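Local structure of 2-keto-3-deoxygluconate kinase (Thermotoga maritima, 2AFB) at residues Asp60-Thr65 / Gly84-Tyr89; Glu47-Ala52 / Gly327-Leu332; Lys14-Gly19 / Asp137-Phe142; Leu67-Leu72 / Ile90-Asn95. The protein probably phosphorylates the sugar acid 2-keto-3-deoxygluconate with ATP, as a carbohydrate kinase of the pfkB (ribokinase) family. All blocks are in the same frame, centred on the assembly; numbering follows the deposited sequence.

Contact 1: residues Asp60-Thr65 / Gly84-Tyr89. With NI (nickel (II) ion), chain E.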
loop_
_atom_site.group_PDB
_atom_site.type_symbol
_atom_site.label_atom_id
_atom_site.label_comp_id
_atom_site.label_asym_id
_atom_site.label_seq_id
_atom_site.Cartn_x
_atom_site.Cartn_y
_atom_site.Cartn_z
ATOM N N ASP A 60 7.026 -27.592 21.940
ATOM C CA ASP A 60 6.393 -26.668 22.888
ATOM C C ASP A 60 7.418 -25.646 23.296
ATOM O O ASP A 60 8.149 -25.819 24.252
ATOM C CB ASP A 60 5.865 -27.395 24.105
ATOM C CG ASP A 60 4.700 -28.300 23.775
ATOM O OD1 ASP A 60 4.023 -28.108 22.734
ATOM O OD2 ASP A 60 4.481 -29.209 24.578
ATOM N N ALA A 61 7.455 -24.582 22.540
ATOM C CA ALA A 61 8.436 -23.536 22.696
ATOM C C ALA A 61 7.858 -22.437 23.557
ATOM O O ALA A 61 6.781 -21.926 23.266
ATOM C CB ALA A 61 8.832 -23.010 21.349
ATOM N N TYR A 62 8.552 -22.101 24.632
ATOM C CA TYR A 62 8.146 -20.950 25.459
ATOM C C TYR A 62 9.224 -19.907 25.339
ATOM O O TYR A 62 10.409 -20.225 25.406
ATOM C CB TYR A 62 8.011 -21.316 26.924
ATOM C CG TYR A 62 6.975 -22.347 27.225
ATOM C CD1 TYR A 62 7.179 -23.677 26.911
ATOM C CD2 TYR A 62 5.789 -21.997 27.879
ATOM C CE1 TYR A 62 6.200 -24.642 27.203
ATOM C CE2 TYR A 62 4.822 -22.955 28.192
ATOM C CZ TYR A 62 5.044 -24.273 27.845
ATOM O OH TYR A 62 4.093 -25.227 28.149
ATOM N N PHE A 63 8.814 -18.660 25.181
ATOM C CA PHE A 63 9.763 -17.567 25.180
ATOM C C PHE A 63 9.581 -16.789 26.474
ATOM O O PHE A 63 8.471 -16.392 26.829
ATOM C CB PHE A 63 9.518 -16.644 23.993
ATOM C CG PHE A 63 10.431 -15.459 23.942
ATOM C CD1 PHE A 63 11.784 -15.641 23.880
ATOM C CD2 PHE A 63 9.924 -14.154 23.890
ATOM C CE1 PHE A 63 12.646 -14.573 23.811
ATOM C CE2 PHE A 63 10.769 -13.088 23.804
ATOM C CZ PHE A 63 12.154 -13.296 23.753
ATOM N N VAL A 64 10.692 -16.565 27.162
ATOM C CA VAL A 64 10.674 -15.869 28.423
ATOM C C VAL A 64 11.237 -14.461 28.217
ATOM O O VAL A 64 12.328 -14.305 27.707
ATOM C CB VAL A 64 11.518 -16.606 29.449
ATOM C CG1 VAL A 64 11.478 -15.864 30.808
ATOM C CG2 VAL A 64 11.046 -18.027 29.549
ATOM N N THR A 65 10.485 -13.458 28.640
ATOM C CA THR A 65 10.891 -12.070 28.512
ATOM C C THR A 65 9.990 -11.204 29.408
ATOM O O THR A 65 9.200 -11.722 30.199
ATOM C CB THR A 65 10.877 -11.574 27.034
ATOM O OG1 THR A 65 11.685 -10.406 26.932
ATOM C CG2 THR A 65 9.469 -11.242 26.510
ATOM N N GLY A 84 2.914 -19.903 17.176
ATOM C CA GLY A 84 2.823 -21.119 17.991
ATOM C C GLY A 84 3.634 -21.061 19.269
ATOM O O GLY A 84 3.652 -22.040 20.011
ATOM N N VAL A 85 4.315 -19.929 19.533
ATOM C CA VAL A 85 5.147 -19.815 20.715
ATOM C C VAL A 85 4.227 -19.587 21.897
ATOM O O VAL A 85 3.278 -18.836 21.791
ATOM C CB VAL A 85 6.167 -18.661 20.600
ATOM C CG1 VAL A 85 6.940 -18.483 21.905
ATOM C CG2 VAL A 85 7.088 -18.921 19.494
ATOM N N LYS A 86 4.473 -20.281 22.996
ATOM C CA LYS A 86 3.682 -20.120 24.233
ATOM C C LYS A 86 4.220 -18.942 25.070
ATOM O O LYS A 86 5.417 -18.787 25.225
ATOM C CB LYS A 86 3.658 -21.428 25.027
ATOM C CG LYS A 86 3.431 -22.652 24.129
ATOM C CD LYS A 86 2.810 -23.806 24.852
ATOM C CE LYS A 86 2.570 -25.002 23.928
ATOM N NZ LYS A 86 1.622 -24.674 22.851
ATOM N N THR A 87 3.319 -18.104 25.576
ATOM C CA THR A 87 3.691 -16.800 26.153
ATOM C C THR A 87 3.454 -16.777 27.649
ATOM O O THR A 87 3.459 -15.722 28.281
ATOM C CB THR A 87 2.918 -15.656 25.481
ATOM O OG1 THR A 87 1.542 -15.997 25.381
ATOM C CG2 THR A 87 3.452 -15.374 24.062
ATOM N N ASP A 88 3.294 -17.963 28.213
ATOM C CA ASP A 88 2.939 -18.128 29.621
ATOM C C ASP A 88 3.910 -17.455 30.540
ATOM O O ASP A 88 3.515 -17.012 31.582
ATOM C CB ASP A 88 2.918 -19.621 30.024
ATOM C CG ASP A 88 1.944 -20.446 29.188
ATOM O OD1 ASP A 88 1.793 -20.193 27.957
ATOM O OD2 ASP A 88 1.336 -21.355 29.764
ATOM N N TYR A 89 5.193 -17.439 30.190
ATOM C CA TYR A 89 6.212 -16.926 31.098
ATOM C C TYR A 89 6.682 -15.513 30.733
ATOM O O TYR A 89 7.743 -15.048 31.156
ATOM C CB TYR A 89 7.392 -17.878 31.157
ATOM C CG TYR A 89 7.028 -19.323 31.453
ATOM C CD1 TYR A 89 6.270 -19.675 32.568
ATOM C CD2 TYR A 89 7.504 -20.349 30.635
ATOM C CE1 TYR A 89 5.967 -21.030 32.831
ATOM C CE2 TYR A 89 7.202 -21.657 30.867
ATOM C CZ TYR A 89 6.437 -22.005 31.967
ATOM O OH TYR A 89 6.177 -23.334 32.176
HETATM NI NI NI E . 2.449 -29.765 24.856
HETATM O O HOH W 1 5.167 -24.060 20.952
HETATM O O HOH W 2 6.562 -18.015 27.711
HETATM O O HOH W 3 2.497 -30.627 27.223
HETATM O O HOH W 4 0.801 -28.061 24.291
#

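Contact 2: residues Glu47-Ala52 / Gly327-Leu332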
loop_
_atom_site.group_PDB
_atom_site.type_symbol
_atom_site.label_atom_id
_atom_site.label_comp_id
_atom_site.label_asym_id
_atom_site.label_seq_id
_atom_site.Cartn_x
_atom_site.Cartn_y
_atom_site.Cartn_z
ATOM N N GLU A 47 16.703 -14.758 20.507
ATOM C CA GLU A 47 16.082 -15.874 21.224
ATOM C C GLU A 47 14.589 -16.025 20.952
ATOM O O GLU A 47 14.086 -17.156 20.896
ATOM C CB GLU A 47 16.391 -15.830 22.728
ATOM C CG GLU A 47 17.899 -15.655 23.059
ATOM C CD GLU A 47 18.326 -14.183 23.219
ATOM O OE1 GLU A 47 17.574 -13.244 22.800
ATOM O OE2 GLU A 47 19.419 -13.974 23.767
ATOM N N ALA A 48 13.890 -14.935 20.641
ATOM C CA ALA A 48 12.495 -15.058 20.210
ATOM C C ALA A 48 12.402 -15.795 18.887
ATOM O O ALA A 48 11.520 -16.614 18.702
ATOM C CB ALA A 48 11.749 -13.710 20.139
ATOM N N ASN A 49 13.319 -15.499 17.986
ATOM C CA ASN A 49 13.339 -16.096 16.678
ATOM C C ASN A 49 13.586 -17.627 16.771
ATOM O O ASN A 49 12.991 -18.431 16.030
ATOM C CB ASN A 49 14.406 -15.445 15.812
ATOM C CG ASN A 49 14.225 -13.919 15.608
ATOM O OD1 ASN A 49 13.163 -13.342 15.837
ATOM N ND2 ASN A 49 15.301 -13.277 15.149
ATOM N N VAL A 50 14.407 -18.021 17.720
ATOM C CA VAL A 50 14.685 -19.444 17.984
ATOM C C VAL A 50 13.425 -20.140 18.471
ATOM O O VAL A 50 13.061 -21.228 17.996
ATOM C CB VAL A 50 15.848 -19.606 18.996
ATOM C CG1 VAL A 50 16.053 -21.087 19.366
ATOM C CG2 VAL A 50 17.101 -19.023 18.423
ATOM N N ALA A 51 12.738 -19.516 19.405
ATOM C CA ALA A 51 11.495 -20.070 19.916
ATOM C C ALA A 51 10.485 -20.238 18.771
ATOM O O ALA A 51 9.762 -21.236 18.677
ATOM C CB ALA A 51 10.908 -19.144 21.023
ATOM N N ALA A 52 10.449 -19.265 17.866
ATOM C CA ALA A 52 9.463 -19.299 16.797
ATOM C C ALA A 52 9.783 -20.417 15.839
ATOM O O ALA A 52 8.844 -21.026 15.319
ATOM C CB ALA A 52 9.362 -17.947 16.054
ATOM N N GLY A 327 10.846 -10.647 7.408
ATOM C CA GLY A 327 10.697 -10.670 8.853
ATOM C C GLY A 327 11.802 -11.406 9.561
ATOM O O GLY A 327 12.831 -11.729 8.962
ATOM N N ASP A 328 11.597 -11.633 10.862
ATOM C CA ASP A 328 12.630 -12.195 11.728
ATOM C C ASP A 328 12.393 -13.712 11.969
ATOM O O ASP A 328 13.318 -14.456 12.292
ATOM C CB ASP A 328 12.667 -11.456 13.100
ATOM C CG ASP A 328 13.170 -10.013 13.029
ATOM O OD1 ASP A 328 13.190 -9.428 11.954
ATOM O OD2 ASP A 328 13.541 -9.433 14.086
ATOM N N PHE A 329 11.149 -14.152 11.847
ATOM C CA PHE A 329 10.781 -15.521 12.170
ATOM C C PHE A 329 10.711 -16.330 10.860
ATOM O O PHE A 329 10.319 -15.807 9.821
ATOM C CB PHE A 329 9.369 -15.501 12.793
ATOM C CG PHE A 329 9.273 -14.972 14.208
ATOM C CD1 PHE A 329 10.361 -14.425 14.905
ATOM C CD2 PHE A 329 8.030 -14.968 14.844
ATOM C CE1 PHE A 329 10.213 -13.944 16.197
ATOM C CE2 PHE A 329 7.898 -14.497 16.155
ATOM C CZ PHE A 329 8.993 -14.013 16.833
ATOM N N VAL A 330 11.052 -17.610 10.904
ATOM C CA VAL A 330 10.795 -18.502 9.782
ATOM C C VAL A 330 9.295 -18.787 9.694
ATOM O O VAL A 330 8.571 -18.781 10.705
ATOM C CB VAL A 330 11.511 -19.889 9.897
ATOM C CG1 VAL A 330 13.008 -19.730 9.972
ATOM C CG2 VAL A 330 10.982 -20.731 11.090
ATOM N N VAL A 331 8.838 -18.999 8.471
ATOM C CA VAL A 331 7.566 -19.650 8.189
ATOM C C VAL A 331 8.000 -20.847 7.360
ATOM O O VAL A 331 8.312 -20.684 6.183
ATOM C CB VAL A 331 6.626 -18.723 7.347
ATOM C CG1 VAL A 331 5.376 -19.404 6.939
ATOM C CG2 VAL A 331 6.328 -17.441 8.098
ATOM N N LEU A 332 8.116 -22.017 7.992
ATOM C CA LEU A 332 8.671 -23.196 7.354
ATOM C C LEU A 332 8.032 -24.428 7.954
ATOM O O LEU A 332 7.660 -24.420 9.137
ATOM C CB LEU A 332 10.183 -23.255 7.591
ATOM C CG LEU A 332 11.061 -22.396 6.679
ATOM C CD1 LEU A 332 12.541 -22.621 7.023
ATOM C CD2 LEU A 332 10.787 -22.656 5.232
HETATM O O HOH W 5 12.690 -18.329 13.244
HETATM O O HOH W 6 15.970 -10.191 15.165
#

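Contact 3: residues Lys14-Gly19 / Asp137-Phe142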
loop_
_atom_site.group_PDB
_atom_site.type_symbol
_atom_site.label_atom_id
_atom_site.label_comp_id
_atom_site.label_asym_id
_atom_site.label_seq_id
_atom_site.Cartn_x
_atom_site.Cartn_y
_atom_site.Cartn_z
ATOM N N LYS A 14 9.226 -29.681 25.832
ATOM C CA LYS A 14 9.209 -28.288 26.313
ATOM C C LYS A 14 10.577 -27.714 26.092
ATOM O O LYS A 14 11.592 -28.306 26.495
ATOM C CB LYS A 14 8.791 -28.215 27.792
ATOM C CG LYS A 14 8.992 -26.858 28.448
ATOM C CD LYS A 14 8.257 -26.845 29.787
ATOM C CE LYS A 14 8.427 -25.553 30.526
ATOM N NZ LYS A 14 7.867 -25.588 31.896
ATOM N N VAL A 15 10.610 -26.614 25.351
ATOM C CA VAL A 15 11.836 -25.882 25.120
ATOM C C VAL A 15 11.623 -24.445 25.521
ATOM O O VAL A 15 10.596 -23.879 25.203
ATOM C CB VAL A 15 12.254 -25.976 23.651
ATOM C CG1 VAL A 15 13.472 -25.070 23.374
ATOM C CG2 VAL A 15 12.593 -27.418 23.310
ATOM N N VAL A 16 12.628 -23.865 26.171
ATOM C CA VAL A 16 12.585 -22.507 26.699
ATOM C C VAL A 16 13.758 -21.644 26.172
ATOM O O VAL A 16 14.915 -22.086 26.107
ATOM C CB VAL A 16 12.607 -22.556 28.244
ATOM C CG1 VAL A 16 12.551 -21.172 28.857
ATOM C CG2 VAL A 16 11.475 -23.388 28.772
ATOM N N THR A 17 13.446 -20.414 25.780
ATOM C CA THR A 17 14.441 -19.429 25.391
ATOM C C THR A 17 14.140 -18.126 26.119
ATOM O O THR A 17 13.011 -17.888 26.589
ATOM C CB THR A 17 14.504 -19.180 23.852
ATOM O OG1 THR A 17 13.533 -18.200 23.473
ATOM C CG2 THR A 17 14.272 -20.419 23.081
ATOM N N PHE A 18 15.167 -17.297 26.220
ATOM C CA PHE A 18 15.108 -16.092 27.032
ATOM C C PHE A 18 15.856 -15.001 26.367
ATOM O O PHE A 18 16.992 -15.177 25.978
ATOM C CB PHE A 18 15.803 -16.326 28.357
ATOM C CG PHE A 18 15.940 -15.089 29.225
ATOM C CD1 PHE A 18 14.831 -14.489 29.766
ATOM C CD2 PHE A 18 17.194 -14.573 29.547
ATOM C CE1 PHE A 18 14.943 -13.368 30.580
ATOM C CE2 PHE A 18 17.325 -13.440 30.383
ATOM C CZ PHE A 18 16.199 -12.849 30.888
ATOM N N GLY A 19 15.235 -13.848 26.316
ATOM C CA GLY A 19 15.914 -12.658 25.875
ATOM C C GLY A 19 14.940 -11.542 25.598
ATOM O O GLY A 19 13.908 -11.459 26.253
ATOM N N ASP A 137 10.611 -26.299 34.789
ATOM C CA ASP A 137 10.021 -27.569 35.150
ATOM C C ASP A 137 9.665 -28.315 33.869
ATOM O O ASP A 137 8.951 -27.798 33.004
ATOM C CB ASP A 137 8.804 -27.398 36.043
ATOM C CG ASP A 137 8.323 -28.731 36.635
ATOM O OD1 ASP A 137 9.086 -29.324 37.433
ATOM O OD2 ASP A 137 7.191 -29.180 36.305
ATOM N N GLY A 138 10.212 -29.517 33.722
ATOM C CA GLY A 138 9.892 -30.370 32.580
ATOM C C GLY A 138 10.548 -29.995 31.257
ATOM O O GLY A 138 10.254 -30.605 30.240
ATOM N N ALA A 139 11.414 -28.972 31.256
ATOM C CA ALA A 139 12.067 -28.504 30.025
ATOM C C ALA A 139 13.111 -29.513 29.539
ATOM O O ALA A 139 13.878 -30.033 30.327
ATOM C CB ALA A 139 12.737 -27.116 30.240
ATOM N N ARG A 140 13.145 -29.761 28.244
ATOM C CA ARG A 140 14.182 -30.624 27.669
ATOM C C ARG A 140 15.365 -29.768 27.221
ATOM O O ARG A 140 16.463 -30.283 26.977
ATOM C CB ARG A 140 13.653 -31.389 26.458
ATOM C CG ARG A 140 12.235 -31.922 26.600
ATOM C CD ARG A 140 12.177 -33.363 27.011
ATOM N NE ARG A 140 12.170 -34.295 25.874
ATOM C CZ ARG A 140 11.181 -35.147 25.541
ATOM N NH1 ARG A 140 10.017 -35.214 26.203
ATOM N NH2 ARG A 140 11.360 -35.953 24.507
ATOM N N TRP A 141 15.142 -28.455 27.126
ATOM C CA TRP A 141 16.125 -27.548 26.521
ATOM C C TRP A 141 15.917 -26.112 26.936
ATOM O O TRP A 141 14.792 -25.687 27.101
ATOM C CB TRP A 141 16.052 -27.602 24.991
ATOM C CG TRP A 141 17.320 -27.231 24.312
ATOM C CD1 TRP A 141 17.820 -25.970 24.145
ATOM C CD2 TRP A 141 18.263 -28.118 23.675
ATOM N NE1 TRP A 141 18.999 -26.014 23.453
ATOM C CE2 TRP A 141 19.279 -27.317 23.123
ATOM C CE3 TRP A 141 18.286 -29.484 23.433
ATOM C CZ2 TRP A 141 20.343 -27.849 22.395
ATOM C CZ3 TRP A 141 19.381 -30.037 22.741
ATOM C CH2 TRP A 141 20.389 -29.221 22.241
ATOM N N PHE A 142 17.054 -25.420 27.125
ATOM C CA PHE A 142 17.153 -23.991 27.410
ATOM C C PHE A 142 18.222 -23.323 26.530
ATOM O O PHE A 142 19.376 -23.770 26.433
ATOM C CB PHE A 142 17.487 -23.739 28.866
ATOM C CG PHE A 142 17.574 -22.302 29.205
ATOM C CD1 PHE A 142 16.457 -21.523 29.207
ATOM C CD2 PHE A 142 18.801 -21.704 29.469
ATOM C CE1 PHE A 142 16.549 -20.175 29.520
ATOM C CE2 PHE A 142 18.887 -20.340 29.764
ATOM C CZ PHE A 142 17.773 -19.597 29.815
HETATM O O HOH W 7 9.280 -31.806 27.699
#

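Contact 4: residues Leu67-Leu72 / Ile90-Asn95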
loop_
_atom_site.group_PDB
_atom_site.type_symbol
_atom_site.label_atom_id
_atom_site.label_comp_id
_atom_site.label_asym_id
_atom_site.label_seq_id
_atom_site.Cartn_x
_atom_site.Cartn_y
_atom_site.Cartn_z
ATOM N N LEU A 67 7.606 -7.622 28.796
ATOM C CA LEU A 67 7.058 -6.622 27.902
ATOM C C LEU A 67 6.176 -5.672 28.659
ATOM O O LEU A 67 5.576 -6.073 29.658
ATOM C CB LEU A 67 6.206 -7.289 26.818
ATOM C CG LEU A 67 7.025 -8.151 25.860
ATOM C CD1 LEU A 67 6.138 -8.975 24.994
ATOM C CD2 LEU A 67 7.923 -7.257 25.024
ATOM N N PRO A 68 6.036 -4.434 28.153
ATOM C CA PRO A 68 5.194 -3.466 28.840
ATOM C C PRO A 68 3.746 -3.824 28.614
ATOM O O PRO A 68 3.437 -4.394 27.604
ATOM C CB PRO A 68 5.504 -2.152 28.117
ATOM C CG PRO A 68 5.876 -2.579 26.745
ATOM C CD PRO A 68 6.630 -3.860 26.930
ATOM N N ASN A 69 2.883 -3.485 29.547
ATOM C CA ASN A 69 1.454 -3.466 29.279
ATOM C C ASN A 69 1.054 -2.256 28.462
ATOM O O ASN A 69 0.586 -1.270 29.002
ATOM C CB ASN A 69 0.656 -3.484 30.580
ATOM C CG ASN A 69 0.734 -4.812 31.281
ATOM O OD1 ASN A 69 0.425 -5.854 30.689
ATOM N ND2 ASN A 69 1.137 -4.789 32.534
ATOM N N ASN A 70 1.283 -2.319 27.157
ATOM C CA ASN A 70 0.784 -1.330 26.256
ATOM C C ASN A 70 0.524 -2.108 24.978
ATOM O O ASN A 70 0.871 -3.271 24.904
ATOM C CB ASN A 70 1.755 -0.115 26.165
ATOM C CG ASN A 70 3.079 -0.400 25.390
ATOM O OD1 ASN A 70 3.138 -1.301 24.580
ATOM N ND2 ASN A 70 4.126 0.428 25.629
ATOM N N PRO A 71 -0.134 -1.490 23.994
ATOM C CA PRO A 71 -0.442 -2.204 22.766
ATOM C C PRO A 71 0.747 -2.791 22.020
ATOM O O PRO A 71 0.570 -3.768 21.310
ATOM C CB PRO A 71 -1.087 -1.133 21.907
ATOM C CG PRO A 71 -1.678 -0.180 22.863
ATOM C CD PRO A 71 -0.695 -0.119 23.969
ATOM N N LEU A 72 1.936 -2.207 22.131
ATOM C CA LEU A 72 3.101 -2.789 21.455
ATOM C C LEU A 72 3.535 -4.084 22.121
ATOM O O LEU A 72 3.802 -5.072 21.456
ATOM C CB LEU A 72 4.251 -1.783 21.356
ATOM C CG LEU A 72 3.801 -0.644 20.406
ATOM C CD1 LEU A 72 4.364 0.653 20.802
ATOM C CD2 LEU A 72 4.070 -0.968 18.937
ATOM N N ILE A 90 5.904 -14.812 29.924
ATOM C CA ILE A 90 6.229 -13.439 29.675
ATOM C C ILE A 90 5.764 -12.601 30.861
ATOM O O ILE A 90 4.576 -12.511 31.154
ATOM C CB ILE A 90 5.625 -12.965 28.390
ATOM C CG1 ILE A 90 6.279 -13.763 27.238
ATOM C CG2 ILE A 90 5.827 -11.446 28.272
ATOM C CD1 ILE A 90 5.842 -13.351 25.914
ATOM N N ALA A 91 6.728 -11.989 31.543
ATOM C CA ALA A 91 6.424 -11.009 32.592
ATOM C C ALA A 91 5.933 -9.731 31.955
ATOM O O ALA A 91 6.366 -9.400 30.857
ATOM C CB ALA A 91 7.658 -10.770 33.442
ATOM N N ARG A 92 5.000 -9.037 32.605
ATOM C CA ARG A 92 4.471 -7.766 32.104
ATOM C C ARG A 92 4.736 -6.596 33.066
ATOM O O ARG A 92 4.578 -6.716 34.299
ATOM C CB ARG A 92 2.966 -7.887 31.810
ATOM C CG ARG A 92 2.565 -9.067 30.925
ATOM C CD ARG A 92 3.244 -9.078 29.525
ATOM N NE ARG A 92 2.894 -7.902 28.760
ATOM C CZ ARG A 92 1.897 -7.806 27.887
ATOM N NH1 ARG A 92 1.155 -8.853 27.562
ATOM N NH2 ARG A 92 1.664 -6.636 27.287
ATOM N N GLY A 93 5.171 -5.472 32.528
ATOM C CA GLY A 93 5.557 -4.366 33.370
ATOM C C GLY A 93 6.572 -3.514 32.663
ATOM O O GLY A 93 6.923 -3.769 31.527
ATOM N N GLY A 94 7.045 -2.485 33.348
ATOM C CA GLY A 94 7.978 -1.521 32.763
ATOM C C GLY A 94 7.301 -0.519 31.841
ATOM O O GLY A 94 6.079 -0.552 31.654
ATOM N N ASN A 95 8.138 0.266 31.166
ATOM C CA ASN A 95 7.720 1.486 30.495
ATOM C C ASN A 95 7.578 1.490 29.008
ATOM O O ASN A 95 6.740 2.206 28.488
ATOM C CB ASN A 95 8.665 2.609 30.932
ATOM C CG ASN A 95 8.563 2.844 32.382
ATOM O OD1 ASN A 95 7.451 2.910 32.917
ATOM N ND2 ASN A 95 9.700 2.840 33.067
HETATM O O HOH W 8 3.722 2.519 27.497
#

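Contact 1: residues Asp60-Thr65 / Gly84-Tyr89
Tyr62 lies between Lys86 and Tyr89 where strand 60-67 of the ribokinase-type sheet meets the loop before strand 90-92 in a beta-alpha-beta crossover. The Lys86 chain runs over the tyrosine ring toward the nickel site. Its CB rests above one face, 3.9 Å from the Tyr62 centroid, toward the rim. Lys86 CG passes Ala61 O at 3.5 Å, CD lies beside Tyr62 CZ and OH, and CE approaches Asp60 OD1 at 3.6 Å. A bend at chi4 (-63°) leaves NZ 4.2 Å from Asp60 OD1, too far for a salt bridge; His10 of the N-terminal histidine tag hydrogen-bonds that oxygen. Toward the other face of Tyr62 comes Tyr89, its plane turned 30° and slid so that the rings barely overlap, with Tyr62 CD2 3.3 Å from Tyr89 CE2. An alanine in place of Tyr62 would probably open a gap between the Lys86 chain and the Tyr89 ring and deprive Lys14 of its cation-pi partner. A single backbone bridge pairs Tyr62 with Lys86: Lys86 N donates to Ala61 O at 2.8 Å, and Phe63 N more weakly to Lys86 O. Asp60 OD2 binds the nickel ion at 2.1 Å, alongside His12 ND1 of the same tag and two waters.

Contact 2: residues Glu47-Ala52 / Gly327-Leu332
The methyl of Ala52 sits over one face of the Phe329 ring, its CB 3.5 Å from the ring centroid and 15° off the normal. Ala48 adds a lighter touch, its CB 4.2 Å from Phe329 CE1. A polar group meets the ring differently. The amide oxygen of Asn49 comes in at the edge, near the ring plane, with OD1 3.0 Å from Phe329 CE1, while the amide plane stands 76° from that of the ring. The C-H rim thus faces a carbonyl oxygen that also accepts from Gly45 N. In the ribokinase-type fold of this kinase, the contact joins helix 46-56, packed against strand 60-67, to the loop between helices 308-322 and 334-341; His79 stacks on the Phe329 ring and Phe83 meets it edge-to-face. Water supplies the hydrogen-bonded links. One molecule donates to Asn49 O and accepts from Val330 N at 2.9 Å. A second accepts from Asn49 ND2 and donates to Asp328 OD2 at 2.8 Å. Direct bonds hold the same polar groups from outside: Asn49 ND2 reaches Asp292, and the Asp328 carboxylate pairs with Arg24 through OD1 and accepts from Tyr100 through OD2.

Contact 3: residues Lys14-Gly19 / Asp137-Phe142
Lys14 reaches Asp137 because its CG is anti to the backbone N (chi1 169°) and the chain stays extended from there on. CB passes Gly138 O, CG packs on Ala139, and NZ arrives at Asp137 O, 2.7 Å away, in the carbonyl plane. Phe142 also has CG anti to its backbone N (chi1 -179°); Val16 CG1 lies at the edge of its ring, in plane, 3.9 Å from Phe142 CD1. Phe18 CB touches the far end of the same ring at CZ, 4.1 Å off. The backbones between them are those of parallel strands 14-18 and 139-145, neighbours at the heart of the ribokinase-type sheet. Val16 N donates to Trp141 O at 3.0 Å, and Phe142 CA approaches Val16 O at 3.2 Å. At the corner, Arg140 N donates to Lys14 O at 2.8 Å. On the sheet face covered by helix 290-304, Val15 and Trp141 lie side by side and point the same way; helix 155-169 covers Phe18 and Phe142 on the other. The Lys14 ammonium also meets Tyr89 OH and, more weakly, Ile135 O, with the Tyr62 ring as cation-pi partner. Such a set of oxygen partners and a pi face, with the Asp137 carboxylate farther off, would probably favour the charged form of the lysine.

Contact 4: residues Leu67-Leu72 / Ile90-Asn95
Leu67 pairs with Arg92 in a parallel bridge: Leu67 N donates to Ala91 O at 3.0 Å, and Leu67 O accepts from Gly93 N at the same 3.0 Å. That carbonyl oxygen gathers more than one donor, for Arg92 NE adds a weak bond at 3.4 Å. Bends at chi2 (-58°) and chi3 (-61°) turn the arginine toward segment 67-72 and bring NE to this oxygen. Arg92 NH2 then donates almost straight to Pro68 O, 2.9 Å away with 170° at the hydrogen; the acceptor lies in the guanidinium plane, although the donor is tilted from the plane of the carbonyl. Asn69, centre of an inverse gamma turn, brings OD1 over one guanidinium face, 3.5 Å above its plane. The contact belongs to the beta-alpha-beta unit of strand 60-67, helix 71-82 and strand 90-92, at the point where the first strand gives way to the helix. Arg92 NH2 also forms a salt bridge with Asp74 of that helix. An alanine in place of Arg92 would probably leave Asp74 without its mate and the Pro68 carbonyl without its arginine donor. On the apolar side Leu67 CD1 meets Ile90 CG2 at 4.1 Å. Asn70 N-caps the helix, its OD1 accepting from Gly73 N and weakly from Leu72 N, while a water accepts from Asn70 ND2 and donates to Asn95 O, 3.2 Å from it.

How the contacts relate
The chain illustrates how short and long contacts are layered in one alpha/beta fold. From the N terminus, strand 14-18 opens contact 3, helix 46-56 contact 2, and strand 60-67 contact 1 and then contact 4. Contact 1 closes first, at 84-89, and contact 4 next, at 90-95; the two cross, and both lie within contacts 3 and 2. Contact 3 closes at 137-142 and contact 2 at 327-332, so these also cross. Sheet neighbours tie contacts 3, 1 and 4 together, probably through Val64 N with Thr17 O and Ala91 N with Thr65 O. Contact 2 joins its helix to contact 1, Ala52 packing on Val85, and to contact 3, probably through Glu47 O and Thr17 OG1.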